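Local structure of SusD superfamily protein (Bacteroides vulgatus ATCC 8482, 3JQ0) at residues I361-D366 with L439-F444. The protein probably binds nutrient glycans at the outer membrane as a SusD-family protein. Residues are numbered along the deposited sequence; the frame is centred on the assembly and turned at random.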
loop_
_atom_site.group_PDB
_atom_site.type_symbol
_atom_site.label_atom_id
_atom_site.label_comp_id
_atom_site.label_asym_id
_atom_site.label_seq_id
_atom_site.Cartn_x
_atom_site.Cartn_y
_atom_site.Cartn_z
ATOM N N ILE A 361 1.754 4.677 -4.265
ATOM C CA ILE A 361 0.736 4.874 -3.217
ATOM C C ILE A 361 -0.637 4.641 -3.802
ATOM O O ILE A 361 -1.441 3.842 -3.297
ATOM C CB ILE A 361 0.871 6.245 -2.522
ATOM C CG1 ILE A 361 2.231 6.385 -1.823
ATOM C CG2 ILE A 361 -0.296 6.492 -1.579
ATOM C CD1 ILE A 361 2.442 5.457 -0.673
ATOM N N TYR A 362 -0.950 5.381 -4.865
ATOM C CA TYR A 362 -2.217 5.217 -5.600
ATOM C C TYR A 362 -1.951 4.944 -7.061
ATOM O O TYR A 362 -1.342 5.802 -7.736
ATOM C CB TYR A 362 -3.119 6.434 -5.463
ATOM C CG TYR A 362 -3.645 6.729 -4.077
ATOM C CD1 TYR A 362 -4.236 5.724 -3.298
ATOM C CD2 TYR A 362 -3.594 8.000 -3.560
ATOM C CE1 TYR A 362 -4.801 6.010 -2.075
ATOM C CE2 TYR A 362 -4.160 8.296 -2.314
ATOM C CZ TYR A 362 -4.755 7.286 -1.563
ATOM O OH TYR A 362 -5.321 7.632 -0.350
ATOM N N ARG A 363 -2.440 3.799 -7.535
ATOM C CA ARG A 363 -2.367 3.359 -8.924
ATOM C C ARG A 363 -3.725 3.304 -9.554
ATOM O O ARG A 363 -4.727 3.078 -8.838
ATOM C CB ARG A 363 -1.765 1.836 -8.976
ATOM C CG ARG A 363 -0.343 1.734 -8.651
ATOM C CD ARG A 363 0.265 0.546 -9.137
ATOM N NE ARG A 363 0.005 -0.701 -8.440
ATOM C CZ ARG A 363 -0.630 -1.735 -8.957
ATOM N NH1 ARG A 363 -1.325 -1.693 -10.079
ATOM N NH2 ARG A 363 -0.571 -2.880 -8.296
ATOM N N TYR A 364 -3.808 3.383 -10.882
ATOM C CA TYR A 364 -5.100 3.323 -11.525
ATOM C C TYR A 364 -5.845 1.985 -11.256
ATOM O O TYR A 364 -7.066 2.004 -11.121
ATOM C CB TYR A 364 -5.005 3.616 -13.010
ATOM C CG TYR A 364 -6.345 3.831 -13.655
ATOM C CD1 TYR A 364 -7.110 4.926 -13.334
ATOM C CD2 TYR A 364 -6.869 2.954 -14.588
ATOM C CE1 TYR A 364 -8.346 5.131 -13.917
ATOM C CE2 TYR A 364 -8.090 3.163 -15.189
ATOM C CZ TYR A 364 -8.831 4.252 -14.853
ATOM O OH TYR A 364 -10.066 4.499 -15.399
ATOM N N ALA A 365 -5.148 0.850 -11.138
ATOM C CA ALA A 365 -5.867 -0.387 -10.802
ATOM C C ALA A 365 -6.574 -0.244 -9.455
ATOM O O ALA A 365 -7.590 -0.897 -9.217
ATOM C CB ALA A 365 -4.950 -1.595 -10.795
ATOM N N ASP A 366 -5.973 0.520 -8.531
ATOM C CA ASP A 366 -6.569 0.766 -7.198
ATOM C C ASP A 366 -7.856 1.565 -7.371
ATOM O O ASP A 366 -8.882 1.208 -6.788
ATOM C CB ASP A 366 -5.501 1.492 -6.341
ATOM C CG ASP A 366 -5.782 1.570 -4.863
ATOM O OD1 ASP A 366 -6.762 0.962 -4.387
ATOM O OD2 ASP A 366 -4.956 2.219 -4.195
ATOM N N LEU A 439 -5.793 -8.642 -3.493
ATOM C CA LEU A 439 -4.704 -9.445 -2.955
ATOM C C LEU A 439 -3.678 -9.737 -4.070
ATOM O O LEU A 439 -2.477 -9.556 -3.908
ATOM C CB LEU A 439 -5.234 -10.729 -2.304
ATOM C CG LEU A 439 -4.195 -11.720 -1.798
ATOM C CD1 LEU A 439 -3.171 -11.134 -0.865
ATOM C CD2 LEU A 439 -4.891 -12.915 -1.217
ATOM N N ARG A 440 -4.195 -10.215 -5.197
ATOM C CA ARG A 440 -3.356 -10.528 -6.340
ATOM C C ARG A 440 -2.651 -9.302 -6.889
ATOM O O ARG A 440 -1.508 -9.409 -7.390
ATOM C CB ARG A 440 -4.217 -11.206 -7.429
ATOM C CG ARG A 440 -4.643 -12.610 -7.048
ATOM C CD ARG A 440 -5.567 -13.230 -8.076
ATOM N NE ARG A 440 -5.816 -14.633 -7.754
ATOM C CZ ARG A 440 -6.790 -15.378 -8.260
ATOM N NH1 ARG A 440 -7.726 -14.850 -9.023
ATOM N NH2 ARG A 440 -6.826 -16.661 -7.937
ATOM N N GLU A 441 -3.289 -8.134 -6.870
ATOM C CA GLU A 441 -2.819 -6.945 -7.540
ATOM C C GLU A 441 -1.765 -6.203 -6.680
ATOM O O GLU A 441 -0.893 -5.544 -7.262
ATOM C CB GLU A 441 -4.033 -6.037 -7.813
ATOM C CG GLU A 441 -3.741 -4.812 -8.640
ATOM C CD GLU A 441 -3.282 -5.058 -10.087
ATOM O OE1 GLU A 441 -3.626 -6.131 -10.627
ATOM O OE2 GLU A 441 -2.647 -4.113 -10.664
ATOM N N PHE A 442 -1.861 -6.246 -5.348
ATOM C CA PHE A 442 -1.199 -5.287 -4.482
ATOM C C PHE A 442 -0.222 -5.875 -3.479
ATOM O O PHE A 442 0.115 -5.224 -2.495
ATOM C CB PHE A 442 -2.224 -4.388 -3.746
ATOM C CG PHE A 442 -2.998 -3.494 -4.696
ATOM C CD1 PHE A 442 -2.344 -2.467 -5.372
ATOM C CD2 PHE A 442 -4.348 -3.687 -4.923
ATOM C CE1 PHE A 442 -3.044 -1.635 -6.261
ATOM C CE2 PHE A 442 -5.024 -2.873 -5.793
ATOM C CZ PHE A 442 -4.373 -1.905 -6.510
HETATM N N MSE A 443 0.333 -7.071 -3.732
HETATM C CA MSE A 443 1.347 -7.566 -2.815
HETATM C C MSE A 443 2.462 -6.580 -2.649
HETATM O O MSE A 443 2.948 -5.996 -3.646
HETATM C CB MSE A 443 1.931 -8.917 -3.299
HETATM C CG MSE A 443 0.954 -10.030 -3.440
HETATM SE SE MSE A 443 1.805 -11.733 -3.730
HETATM C CE MSE A 443 2.342 -12.016 -1.873
ATOM N N PHE A 444 2.930 -6.387 -1.403
ATOM C CA PHE A 444 4.042 -5.480 -1.089
ATOM C C PHE A 444 3.710 -3.990 -1.275
ATOM O O PHE A 444 4.584 -3.165 -1.175
ATOM C CB PHE A 444 5.357 -5.853 -1.832
ATOM C CG PHE A 444 5.588 -7.328 -1.882
ATOM C CD1 PHE A 444 5.770 -8.069 -0.720
ATOM C CD2 PHE A 444 5.541 -8.031 -3.075
ATOM C CE1 PHE A 444 5.892 -9.414 -0.714
ATOM C CE2 PHE A 444 5.678 -9.417 -3.091
ATOM C CZ PHE A 444 5.850 -10.104 -1.895
#
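A buried salt bridge ties the start of helix 364-377 to the end of helix 430-441 within the SusD-family fold: Arg363, at the N-cap position of the first, reaches Glu441, near the C-terminal end of the second. Arg363 NH1 donates to Glu441 OE2 at 2.8 Å, nearly straight at 168°. The acceptor lies in the guanidinium plane and is approached through its anti lone pair, although guanidinium and carboxylate planes stand 50° apart. Arg363 NH2 adds a weak bond to the same OE2, and lies 2.9 Å from the backbone Glu441 O. Glu441 CG is anti to its backbone N (chi1 -174°) and the chain bends at chi2, which turns CD aside; OE2 also lies 3.4 Å from Ala365 CB. One guanidinium face is covered by Phe442 CE1, 3.4 Å above its plane and offset toward the rim. The far end of that ring, CZ, lies 3.6 Å from Asp366 CB, whose carboxylate is engaged by Arg438. An alanine at Arg363 would probably leave Glu441 OE2 with Arg392 but without this second charged partner, and open a gap beside the Phe442 ring. Around the contact, Glu242 and Glu445 also pair with the guanidinium, probably balancing its buried charge, while helix 229-233 packs on Arg363 and Glu441, helix 383-394 supplies Arg392, and strand 359-363 pairs antiparallel with strand 243-247.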